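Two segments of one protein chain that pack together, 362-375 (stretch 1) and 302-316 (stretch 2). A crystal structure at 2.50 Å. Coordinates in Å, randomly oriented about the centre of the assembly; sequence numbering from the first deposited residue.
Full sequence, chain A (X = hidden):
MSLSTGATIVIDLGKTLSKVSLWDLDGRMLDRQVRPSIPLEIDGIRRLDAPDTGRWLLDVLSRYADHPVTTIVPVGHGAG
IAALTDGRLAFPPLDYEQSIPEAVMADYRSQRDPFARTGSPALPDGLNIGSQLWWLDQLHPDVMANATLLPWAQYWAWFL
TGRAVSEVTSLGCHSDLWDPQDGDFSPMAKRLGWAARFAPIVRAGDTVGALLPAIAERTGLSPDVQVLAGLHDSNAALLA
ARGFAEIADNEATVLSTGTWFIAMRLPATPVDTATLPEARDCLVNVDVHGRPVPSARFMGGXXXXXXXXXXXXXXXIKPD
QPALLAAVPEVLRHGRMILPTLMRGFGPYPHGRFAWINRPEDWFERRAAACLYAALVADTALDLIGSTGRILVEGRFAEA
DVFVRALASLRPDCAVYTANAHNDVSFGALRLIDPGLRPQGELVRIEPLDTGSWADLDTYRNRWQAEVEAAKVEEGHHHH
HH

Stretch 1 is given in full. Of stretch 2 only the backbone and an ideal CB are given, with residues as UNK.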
ATOM      1  N   ASP A 362      -2.087  -0.149  35.341  1.00 44.77           N
ATOM      2  CA  ASP A 362      -3.309  -0.767  34.847  1.00 47.78           C
ATOM      3  C   ASP A 362      -3.324  -0.767  33.319  1.00 45.91           C
ATOM      4  O   ASP A 362      -2.663   0.054  32.682  1.00 43.23           O
ATOM      5  CB  ASP A 362      -4.544  -0.053  35.399  1.00 46.33           C
ATOM      6  CG  ASP A 362      -4.647   1.379  34.919  1.00 49.03           C
ATOM      7  OD1 ASP A 362      -5.706   1.735  34.354  1.00 48.55           O
ATOM      8  OD2 ASP A 362      -3.666   2.140  35.100  1.00 46.46           O
ATOM      9  N   TRP A 363      -4.090  -1.686  32.740  1.00 44.98           N
ATOM     10  CA  TRP A 363      -4.105  -1.870  31.294  1.00 43.91           C
ATOM     11  C   TRP A 363      -4.726  -0.704  30.526  1.00 42.79           C
ATOM     12  O   TRP A 363      -4.167  -0.251  29.534  1.00 41.86           O
ATOM     13  CB  TRP A 363      -4.784  -3.192  30.919  1.00 42.52           C
ATOM     14  CG  TRP A 363      -3.869  -4.365  31.075  1.00 42.29           C
ATOM     15  CD1 TRP A 363      -3.949  -5.353  32.015  1.00 40.29           C
ATOM     16  CD2 TRP A 363      -2.718  -4.660  30.278  1.00 40.40           C
ATOM     17  NE1 TRP A 363      -2.923  -6.252  31.843  1.00 41.22           N
ATOM     18  CE2 TRP A 363      -2.153  -5.848  30.784  1.00 41.63           C
ATOM     19  CE3 TRP A 363      -2.113  -4.037  29.182  1.00 38.44           C
ATOM     20  CZ2 TRP A 363      -1.009  -6.423  30.232  1.00 39.34           C
ATOM     21  CZ3 TRP A 363      -0.982  -4.610  28.635  1.00 38.18           C
ATOM     22  CH2 TRP A 363      -0.439  -5.791  29.162  1.00 39.43           C
ATOM     23  N   PHE A 364      -5.873  -0.219  30.986  1.00 43.03           N
ATOM     24  CA  PHE A 364      -6.562   0.857  30.283  1.00 42.81           C
ATOM     25  C   PHE A 364      -5.693   2.098  30.120  1.00 43.48           C
ATOM     26  O   PHE A 364      -5.681   2.718  29.058  1.00 43.48           O
ATOM     27  CB  PHE A 364      -7.878   1.210  30.978  1.00 42.97           C
ATOM     28  CG  PHE A 364      -8.995   0.263  30.660  1.00 41.34           C
ATOM     29  CD1 PHE A 364      -9.257  -0.822  31.478  1.00 44.69           C
ATOM     30  CD2 PHE A 364      -9.777   0.451  29.534  1.00 41.45           C
ATOM     31  CE1 PHE A 364     -10.285  -1.697  31.182  1.00 48.86           C
ATOM     32  CE2 PHE A 364     -10.802  -0.421  29.229  1.00 42.51           C
ATOM     33  CZ  PHE A 364     -11.058  -1.495  30.055  1.00 46.25           C
ATOM     34  N   GLU A 365      -4.962   2.456  31.170  1.00 43.55           N
ATOM     35  CA  GLU A 365      -4.098   3.629  31.121  1.00 43.44           C
ATOM     36  C   GLU A 365      -2.841   3.346  30.312  1.00 43.08           C
ATOM     37  O   GLU A 365      -2.261   4.251  29.712  1.00 43.69           O
ATOM     38  CB  GLU A 365      -3.730   4.098  32.528  1.00 45.08           C
ATOM     39  CG  GLU A 365      -4.887   4.708  33.297  1.00 47.11           C
ATOM     40  CD  GLU A 365      -4.438   5.421  34.559  1.00 51.35           C
ATOM     41  OE1 GLU A 365      -3.219   5.429  34.837  1.00 51.24           O
ATOM     42  OE2 GLU A 365      -5.306   5.973  35.269  1.00 53.53           O
ATOM     43  N   ARG A 366      -2.420   2.086  30.302  1.00 42.64           N
ATOM     44  CA  ARG A 366      -1.272   1.687  29.505  1.00 41.30           C
ATOM     45  C   ARG A 366      -1.705   1.562  28.046  1.00 38.29           C
ATOM     46  O   ARG A 366      -0.969   1.932  27.134  1.00 36.93           O
ATOM     47  CB  ARG A 366      -0.681   0.371  30.024  1.00 40.76           C
ATOM     48  CG  ARG A 366       0.837   0.396  30.145  1.00 43.64           C
ATOM     49  CD  ARG A 366       1.416  -0.930  30.634  1.00 43.81           C
ATOM     50  NE  ARG A 366       0.823  -1.367  31.893  1.00 46.11           N
ATOM     51  CZ  ARG A 366       1.455  -2.111  32.797  1.00 48.03           C
ATOM     52  NH1 ARG A 366       2.711  -2.491  32.590  1.00 48.83           N
ATOM     53  NH2 ARG A 366       0.834  -2.466  33.916  1.00 47.37           N
ATOM     54  N   ARG A 367      -2.919   1.061  27.841  1.00 38.70           N
ATOM     55  CA  ARG A 367      -3.484   0.904  26.506  1.00 38.11           C
ATOM     56  C   ARG A 367      -3.835   2.256  25.889  1.00 39.37           C
ATOM     57  O   ARG A 367      -3.742   2.443  24.674  1.00 37.53           O
ATOM     58  CB  ARG A 367      -4.731   0.018  26.553  1.00 39.41           C
ATOM     59  CG  ARG A 367      -4.465  -1.443  26.877  1.00 36.95           C
ATOM     60  CD  ARG A 367      -5.532  -2.322  26.257  1.00 35.85           C
ATOM     61  NE  ARG A 367      -6.844  -2.117  26.860  1.00 36.04           N
ATOM     62  CZ  ARG A 367      -7.995  -2.359  26.240  1.00 37.86           C
ATOM     63  NH1 ARG A 367      -7.998  -2.797  24.988  1.00 35.83           N
ATOM     64  NH2 ARG A 367      -9.146  -2.152  26.867  1.00 37.94           N
ATOM     65  N   ALA A 368      -4.252   3.195  26.729  1.00 40.88           N
ATOM     66  CA  ALA A 368      -4.591   4.529  26.259  1.00 39.07           C
ATOM     67  C   ALA A 368      -3.319   5.278  25.879  1.00 37.14           C
ATOM     68  O   ALA A 368      -3.270   5.967  24.858  1.00 33.88           O
ATOM     69  CB  ALA A 368      -5.366   5.285  27.322  1.00 40.68           C
ATOM     70  N   ALA A 369      -2.287   5.128  26.703  1.00 37.52           N
ATOM     71  CA  ALA A 369      -1.014   5.800  26.472  1.00 35.82           C
ATOM     72  C   ALA A 369      -0.324   5.275  25.217  1.00 34.44           C
ATOM     73  O   ALA A 369       0.416   6.001  24.557  1.00 33.67           O
ATOM     74  CB  ALA A 369      -0.106   5.646  27.682  1.00 36.45           C
ATOM     75  N   ALA A 370      -0.567   4.008  24.897  1.00 34.98           N
ATOM     76  CA  ALA A 370       0.000   3.412  23.695  1.00 34.41           C
ATOM     77  C   ALA A 370      -0.540   4.125  22.457  1.00 31.28           C
ATOM     78  O   ALA A 370       0.188   4.358  21.496  1.00 27.38           O
ATOM     79  CB  ALA A 370      -0.313   1.918  23.639  1.00 31.08           C
ATOM     80  N   CYS A 371      -1.823   4.471  22.498  1.00 31.36           N
ATOM     81  CA  CYS A 371      -2.467   5.185  21.402  1.00 30.92           C
ATOM     82  C   CYS A 371      -1.904   6.591  21.229  1.00 30.71           C
ATOM     83  O   CYS A 371      -1.964   7.159  20.139  1.00 31.02           O
ATOM     84  CB  CYS A 371      -3.972   5.265  21.634  1.00 31.24           C
ATOM     85  SG  CYS A 371      -4.815   3.682  21.623  1.00 34.21           S
ATOM     86  N   LEU A 372      -1.364   7.151  22.307  1.00 31.36           N
ATOM     87  CA  LEU A 372      -0.793   8.494  22.257  1.00 32.35           C
ATOM     88  C   LEU A 372       0.573   8.476  21.596  1.00 30.20           C
ATOM     89  O   LEU A 372       0.894   9.345  20.788  1.00 28.98           O
ATOM     90  CB  LEU A 372      -0.677   9.099  23.660  1.00 32.86           C
ATOM     91  CG  LEU A 372      -1.978   9.405  24.409  1.00 36.49           C
ATOM     92  CD1 LEU A 372      -1.705  10.341  25.585  1.00 38.99           C
ATOM     93  CD2 LEU A 372      -3.019  10.003  23.475  1.00 32.22           C
ATOM     94  N   TYR A 373       1.374   7.476  21.953  1.00 29.80           N
ATOM     95  CA  TYR A 373       2.718   7.317  21.410  1.00 29.03           C
ATOM     96  C   TYR A 373       2.687   7.143  19.892  1.00 28.73           C
ATOM     97  O   TYR A 373       3.589   7.598  19.185  1.00 27.44           O
ATOM     98  CB  TYR A 373       3.415   6.122  22.076  1.00 29.30           C
ATOM     99  CG  TYR A 373       4.610   5.593  21.313  1.00 30.29           C
ATOM    100  CD1 TYR A 373       5.870   6.153  21.478  1.00 31.86           C
ATOM    101  CD2 TYR A 373       4.477   4.531  20.428  1.00 28.97           C
ATOM    102  CE1 TYR A 373       6.961   5.670  20.778  1.00 32.70           C
ATOM    103  CE2 TYR A 373       5.561   4.044  19.727  1.00 28.43           C
ATOM    104  CZ  TYR A 373       6.799   4.614  19.907  1.00 30.59           C
ATOM    105  OH  TYR A 373       7.882   4.135  19.210  1.00 31.55           O
ATOM    106  N   ALA A 374       1.644   6.483  19.396  1.00 27.05           N
ATOM    107  CA  ALA A 374       1.510   6.231  17.967  1.00 28.51           C
ATOM    108  C   ALA A 374       1.050   7.493  17.246  1.00 28.00           C
ATOM    109  O   ALA A 374       1.349   7.693  16.069  1.00 26.52           O
ATOM    110  CB  ALA A 374       0.547   5.074  17.713  1.00 25.75           C
ATOM    111  N   ALA A 375       0.323   8.343  17.962  1.00 27.89           N
ATOM    112  CA  ALA A 375      -0.128   9.614  17.410  1.00 28.64           C
ATOM    113  C   ALA A 375       1.063  10.542  17.224  1.00 27.38           C
ATOM    114  O   ALA A 375       1.176  11.234  16.213  1.00 25.65           O
ATOM    115  CB  ALA A 375      -1.160  10.251  18.321  1.00 28.47           C
ATOM    116  N   UNK A 302       2.863  -2.934  15.260  1.00 29.26           N
ATOM    117  CA  UNK A 302       3.780  -3.888  15.868  1.00 29.94           C
ATOM    118  C   UNK A 302       4.229  -3.423  17.250  1.00 31.88           C
ATOM    119  O   UNK A 302       4.388  -4.229  18.169  1.00 31.02           O
ATOM    120  CB  UNK A 302       4.996  -4.103  14.965  1.00 29.94           C
ATOM    121  N   UNK A 303       4.434  -2.118  17.394  1.00 31.13           N
ATOM    122  CA  UNK A 303       4.886  -1.562  18.664  1.00 31.32           C
ATOM    123  C   UNK A 303       3.761  -1.599  19.689  1.00 31.29           C
ATOM    124  O   UNK A 303       3.957  -2.006  20.834  1.00 31.90           O
ATOM    125  CB  UNK A 303       5.390  -0.129  18.477  1.00 31.32           C
ATOM    126  N   UNK A 304       2.576  -1.178  19.266  1.00 30.80           N
ATOM    127  CA  UNK A 304       1.402  -1.248  20.117  1.00 31.74           C
ATOM    128  C   UNK A 304       1.206  -2.669  20.654  1.00 32.28           C
ATOM    129  O   UNK A 304       0.956  -2.862  21.844  1.00 30.96           O
ATOM    130  CB  UNK A 304       0.161  -0.791  19.348  1.00 31.74           C
ATOM    131  N   UNK A 305       1.341  -3.658  19.772  1.00 30.54           N
ATOM    132  CA  UNK A 305       1.148  -5.055  20.144  1.00 30.66           C
ATOM    133  C   UNK A 305       2.193  -5.519  21.151  1.00 32.01           C
ATOM    134  O   UNK A 305       1.911  -6.355  22.008  1.00 30.58           O
ATOM    135  CB  UNK A 305       1.193  -5.944  18.899  1.00 30.66           C
ATOM    136  N   UNK A 306       3.406  -4.988  21.038  1.00 32.89           N
ATOM    137  CA  UNK A 306       4.434  -5.281  22.023  1.00 31.48           C
ATOM    138  C   UNK A 306       3.933  -4.831  23.388  1.00 32.61           C
ATOM    139  O   UNK A 306       4.083  -5.541  24.381  1.00 33.20           O
ATOM    140  CB  UNK A 306       5.756  -4.598  21.667  1.00 31.48           C
ATOM    141  N   UNK A 307       3.318  -3.651  23.419  1.00 33.39           N
ATOM    142  CA  UNK A 307       2.810  -3.063  24.657  1.00 32.49           C
ATOM    143  C   UNK A 307       1.619  -3.816  25.256  1.00 32.13           C
ATOM    144  O   UNK A 307       1.599  -4.093  26.451  1.00 36.73           O
ATOM    145  CB  UNK A 307       2.408  -1.609  24.400  1.00 32.49           C
ATOM    146  N   UNK A 308       0.625  -4.134  24.435  1.00 31.73           N
ATOM    147  CA  UNK A 308      -0.602  -4.752  24.939  1.00 32.55           C
ATOM    148  C   UNK A 308      -0.568  -6.284  24.911  1.00 32.30           C
ATOM    149  O   UNK A 308      -1.495  -6.941  25.382  1.00 31.99           O
ATOM    150  CB  UNK A 308      -1.796  -4.257  24.120  1.00 32.55           C
ATOM    151  N   UNK A 309       0.501  -6.836  24.343  1.00 32.63           N
ATOM    152  CA  UNK A 309       0.793  -8.267  24.425  1.00 31.94           C
ATOM    153  C   UNK A 309      -0.129  -9.185  23.616  1.00 31.99           C
ATOM    154  O   UNK A 309       0.350  -9.984  22.813  1.00 33.18           O
ATOM    155  CB  UNK A 309       0.737  -8.694  25.893  1.00 31.94           C
ATOM    156  N   UNK A 310      -1.440  -9.077  23.820  1.00 31.64           N
ATOM    157  CA  UNK A 310      -2.375 -10.032  23.222  1.00 32.62           C
ATOM    158  C   UNK A 310      -3.580  -9.380  22.543  1.00 33.27           C
ATOM    159  O   UNK A 310      -3.983  -8.273  22.898  1.00 32.90           O
ATOM    160  CB  UNK A 310      -2.871 -10.999  24.299  1.00 32.62           C
ATOM    161  N   UNK A 311      -4.154 -10.089  21.573  1.00 33.21           N
ATOM    162  CA  UNK A 311      -5.314  -9.610  20.821  1.00 37.27           C
ATOM    163  C   UNK A 311      -6.413  -9.099  21.742  1.00 39.32           C
ATOM    164  O   UNK A 311      -7.203  -8.227  21.372  1.00 40.74           O
ATOM    165  CB  UNK A 311      -5.863 -10.725  19.929  1.00 37.27           C
ATOM    166  N   UNK A 312      -6.461  -9.665  22.941  1.00 38.09           N
ATOM    167  CA  UNK A 312      -7.509  -9.375  23.909  1.00 37.53           C
ATOM    168  C   UNK A 312      -7.457  -7.940  24.437  1.00 39.18           C
ATOM    169  O   UNK A 312      -8.440  -7.427  24.979  1.00 40.50           O
ATOM    170  CB  UNK A 312      -7.410 -10.355  25.079  1.00 37.53           C
ATOM    171  N   UNK A 313      -6.314  -7.286  24.266  1.00 37.88           N
ATOM    172  CA  UNK A 313      -6.140  -5.930  24.770  1.00 36.46           C
ATOM    173  C   UNK A 313      -5.807  -4.946  23.644  1.00 35.45           C
ATOM    174  O   UNK A 313      -5.239  -3.878  23.876  1.00 34.59           O
ATOM    175  CB  UNK A 313      -5.039  -5.904  25.832  1.00 36.46           C
ATOM    176  N   UNK A 314      -6.171  -5.316  22.419  1.00 36.65           N
ATOM    177  CA  UNK A 314      -6.060  -4.415  21.276  1.00 35.79           C
ATOM    178  C   UNK A 314      -6.805  -3.113  21.555  1.00 35.29           C
ATOM    179  O   UNK A 314      -7.952  -3.129  21.999  1.00 38.00           O
ATOM    180  CB  UNK A 314      -6.604  -5.080  20.010  1.00 35.79           C
ATOM    181  N   UNK A 315      -6.157  -1.987  21.278  1.00 34.74           N
ATOM    182  CA  UNK A 315      -6.714  -0.678  21.604  1.00 33.86           C
ATOM    183  C   UNK A 315      -7.875  -0.243  20.703  1.00 35.23           C
ATOM    184  O   UNK A 315      -8.430   0.840  20.888  1.00 33.53           O
ATOM    185  CB  UNK A 315      -5.603   0.371  21.530  1.00 33.86           C
ATOM    186  N   UNK A 316      -8.242  -1.077  19.733  1.00 35.19           N
ATOM    187  CA  UNK A 316      -9.317  -0.724  18.808  1.00 36.58           C
ATOM    188  C   UNK A 316     -10.648  -1.416  19.117  1.00 38.05           C
ATOM    189  O   UNK A 316     -11.652  -1.163  18.446  1.00 37.55           O
ATOM    190  CB  UNK A 316      -8.890  -1.067  17.379  1.00 36.58           C
TER

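Position 302 opens stretch 2 in helical conformation, with nothing of stretch 1 within 5.5 Å of its ideal CB. Stretch 1 sets no demand there, and almost any helix-tolerant residue would suit; it is Arg302.

At 303 the CA-to-CB bond points toward stretch 1, and the ideal CB lies 4.4 Å from CE2 of Tyr373. The phenol hydroxyl beyond invites a polar side chain long enough to reach it, such as Glu, Gln or perhaps Asp. The residue is Glu303, whose OE1 accepts a hydrogen bond from Tyr373 OH at 2.6 Å, close to the plane of the ring.

Position 304 points sideways, its ideal CB 5.1 Å from Ala370 CB. The small alanines at 370 and 374 leave room for an apolar chain that bends back, so Ile, Leu, Met or Val are all plausible. Ile304, with chi1 m and chi2 t, extends CD1 to 4.1 Å from Ala374 CB.

Positions 305 and 306 are out of reach of stretch 1 and would accept many polar residues. They are Glu305 and Thr306, the latter returning its OG1 to Arg302 O in a 2.8 Å hydrogen bond.

At 307 the chain again faces stretch 1, with the ideal CB 4.5 Å from Ala370 CB. A medium or large apolar residue would cover this methyl group; Leu307 does so, while its backbone O sits 3.4 Å from Trp363 CZ3, at the ring edge.

The ideal CB of 308 is 4.6 Å from Trp363 CZ3 and 4.7 Å from Arg367 CD, favouring an aliphatic chain beside the arginine's methylenes. Ile308 places CG2 3.5 Å from Arg367 CG, although the end of its side chain leads away.

Position 309 leaves the helix with a phi of 71°, where Gly or Asn would be the usual guesses. Its CB nevertheless points toward Trp363, 4.5 Å from CH2. The deposited Glu309 puts CD 3.8 Å from Trp363 CH2 at the ring edge.

Positions 310, 311 and 312 have no contact with stretch 1, which leaves the choice wide; they are Ile310, Asp311 and Thr312.

At 313 CB points toward stretch 1, its ideal position 3.6 Å from Arg367 CD and 4.8 Å from Trp363 CE3. The indole face favours a long, flat or cationic chain: Arg, Lys, Gln or an aromatic. Arg313 lays its guanidinium on the indole, centres 3.6 Å apart and planes at 17°, combining stacking with a cation-pi contact. A salt bridge from NH2 to Glu309 OE1 (2.8 Å) and a hydrogen bond from NE to Ile308 O (3.1 Å) help hold it there.

Position 314 points away, so many residues fit; it is Arg314.

At 315 the ideal CB is only 3.4 Å from Cys371 SG, so a compact apolar residue such as Ala or Val suits. Val315 sets CG1 3.3 Å from Arg367 O.

Position 316 points away and is unconstrained by stretch 1; it is Asp316.

Stretch 2 302-316: REIETLIEIDTRRVD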
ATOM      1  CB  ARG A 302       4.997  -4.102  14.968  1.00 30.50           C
ATOM      2  CG  ARG A 302       6.165  -4.775  15.663  1.00 31.11           C
ATOM      3  CD  ARG A 302       5.823  -6.194  16.081  1.00 33.48           C
ATOM      4  NE  ARG A 302       5.639  -7.075  14.930  1.00 35.28           N
ATOM      5  CZ  ARG A 302       6.621  -7.765  14.354  1.00 35.29           C
ATOM      6  NH1 ARG A 302       7.860  -7.680  14.824  1.00 32.32           N
ATOM      7  NH2 ARG A 302       6.361  -8.544  13.312  1.00 29.19           N
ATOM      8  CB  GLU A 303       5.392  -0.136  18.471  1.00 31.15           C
ATOM      9  CG  GLU A 303       6.308   0.021  17.263  1.00 31.93           C
ATOM     10  CD  GLU A 303       7.116   1.301  17.304  1.00 29.67           C
ATOM     11  OE1 GLU A 303       7.602   1.659  18.397  1.00 29.77           O
ATOM     12  OE2 GLU A 303       7.271   1.944  16.245  1.00 28.65           O
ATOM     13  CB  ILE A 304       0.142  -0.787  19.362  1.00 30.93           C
ATOM     14  CG1 ILE A 304       0.224   0.718  19.070  1.00 32.68           C
ATOM     15  CG2 ILE A 304      -1.105  -1.119  20.161  1.00 29.75           C
ATOM     16  CD1 ILE A 304      -0.999   1.291  18.365  1.00 30.04           C
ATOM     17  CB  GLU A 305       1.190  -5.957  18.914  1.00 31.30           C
ATOM     18  CG  GLU A 305       0.666  -7.360  19.173  1.00 31.96           C
ATOM     19  CD  GLU A 305       1.292  -8.396  18.261  1.00 34.23           C
ATOM     20  OE1 GLU A 305       0.587  -8.893  17.357  1.00 31.09           O
ATOM     21  OE2 GLU A 305       2.492  -8.706  18.448  1.00 36.50           O
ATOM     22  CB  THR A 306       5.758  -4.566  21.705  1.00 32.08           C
ATOM     23  OG1 THR A 306       6.129  -4.815  20.343  1.00 33.70           O
ATOM     24  CG2 THR A 306       6.867  -5.056  22.630  1.00 32.00           C
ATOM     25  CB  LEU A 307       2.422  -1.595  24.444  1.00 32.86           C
ATOM     26  CG  LEU A 307       3.500  -0.510  24.516  1.00 31.31           C
ATOM     27  CD1 LEU A 307       4.688  -0.997  25.331  1.00 33.62           C
ATOM     28  CD2 LEU A 307       3.936  -0.066  23.129  1.00 28.76           C
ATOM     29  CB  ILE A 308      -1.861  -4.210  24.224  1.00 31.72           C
ATOM     30  CG1 ILE A 308      -1.692  -4.256  22.707  1.00 30.11           C
ATOM     31  CG2 ILE A 308      -2.154  -2.789  24.672  1.00 31.65           C
ATOM     32  CD1 ILE A 308      -2.094  -5.568  22.092  1.00 31.52           C
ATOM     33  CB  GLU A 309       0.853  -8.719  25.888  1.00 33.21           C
ATOM     34  CG  GLU A 309       1.934  -8.018  26.702  1.00 31.48           C
ATOM     35  CD  GLU A 309       1.982  -8.482  28.150  1.00 34.04           C
ATOM     36  OE1 GLU A 309       1.194  -9.378  28.522  1.00 32.55           O
ATOM     37  OE2 GLU A 309       2.812  -7.949  28.919  1.00 34.53           O
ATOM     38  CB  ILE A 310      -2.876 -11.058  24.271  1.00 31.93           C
ATOM     39  CG1 ILE A 310      -3.509 -10.341  25.465  1.00 31.86           C
ATOM     40  CG2 ILE A 310      -1.738 -11.958  24.740  1.00 29.70           C
ATOM     41  CD1 ILE A 310      -3.908 -11.274  26.586  1.00 31.91           C
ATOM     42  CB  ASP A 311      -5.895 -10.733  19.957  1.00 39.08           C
ATOM     43  CG  ASP A 311      -5.032 -11.063  18.756  1.00 40.10           C
ATOM     44  OD1 ASP A 311      -5.586 -11.568  17.755  1.00 42.10           O
ATOM     45  OD2 ASP A 311      -3.808 -10.821  18.806  1.00 41.40           O
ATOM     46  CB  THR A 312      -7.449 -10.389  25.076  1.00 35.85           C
ATOM     47  OG1 THR A 312      -8.320 -11.489  24.786  1.00 36.61           O
ATOM     48  CG2 THR A 312      -7.865  -9.748  26.391  1.00 37.74           C
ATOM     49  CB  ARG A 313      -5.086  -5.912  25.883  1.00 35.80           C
ATOM     50  CG  ARG A 313      -5.405  -6.883  27.015  1.00 37.15           C
ATOM     51  CD  ARG A 313      -4.504  -6.686  28.223  1.00 37.73           C
ATOM     52  NE  ARG A 313      -3.173  -7.244  28.007  1.00 39.90           N
ATOM     53  CZ  ARG A 313      -2.743  -8.388  28.534  1.00 39.13           C
ATOM     54  NH1 ARG A 313      -3.534  -9.101  29.325  1.00 37.11           N
ATOM     55  NH2 ARG A 313      -1.512  -8.815  28.277  1.00 37.24           N
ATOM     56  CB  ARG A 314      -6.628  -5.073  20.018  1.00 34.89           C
ATOM     57  CG  ARG A 314      -5.617  -5.826  19.173  1.00 36.02           C
ATOM     58  CD  ARG A 314      -6.321  -6.558  18.039  1.00 38.19           C
ATOM     59  NE  ARG A 314      -5.517  -6.617  16.821  1.00 41.03           N
ATOM     60  CZ  ARG A 314      -4.803  -7.673  16.443  1.00 42.45           C
ATOM     61  NH1 ARG A 314      -4.787  -8.767  17.191  1.00 42.39           N
ATOM     62  NH2 ARG A 314      -4.107  -7.636  15.312  1.00 39.16           N
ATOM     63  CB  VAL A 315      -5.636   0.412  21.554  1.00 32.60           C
ATOM     64  CG1 VAL A 315      -4.498   0.077  22.507  1.00 32.20           C
ATOM     65  CG2 VAL A 315      -5.128   0.585  20.126  1.00 32.11           C
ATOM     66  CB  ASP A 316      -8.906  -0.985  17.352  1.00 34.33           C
ATOM     67  CG  ASP A 316      -8.625  -2.452  17.072  1.00 36.31           C
ATOM     68  OD1 ASP A 316      -8.036  -3.127  17.942  1.00 36.76           O
ATOM     69  OD2 ASP A 316      -8.989  -2.925  15.973  1.00 34.82           O
TER
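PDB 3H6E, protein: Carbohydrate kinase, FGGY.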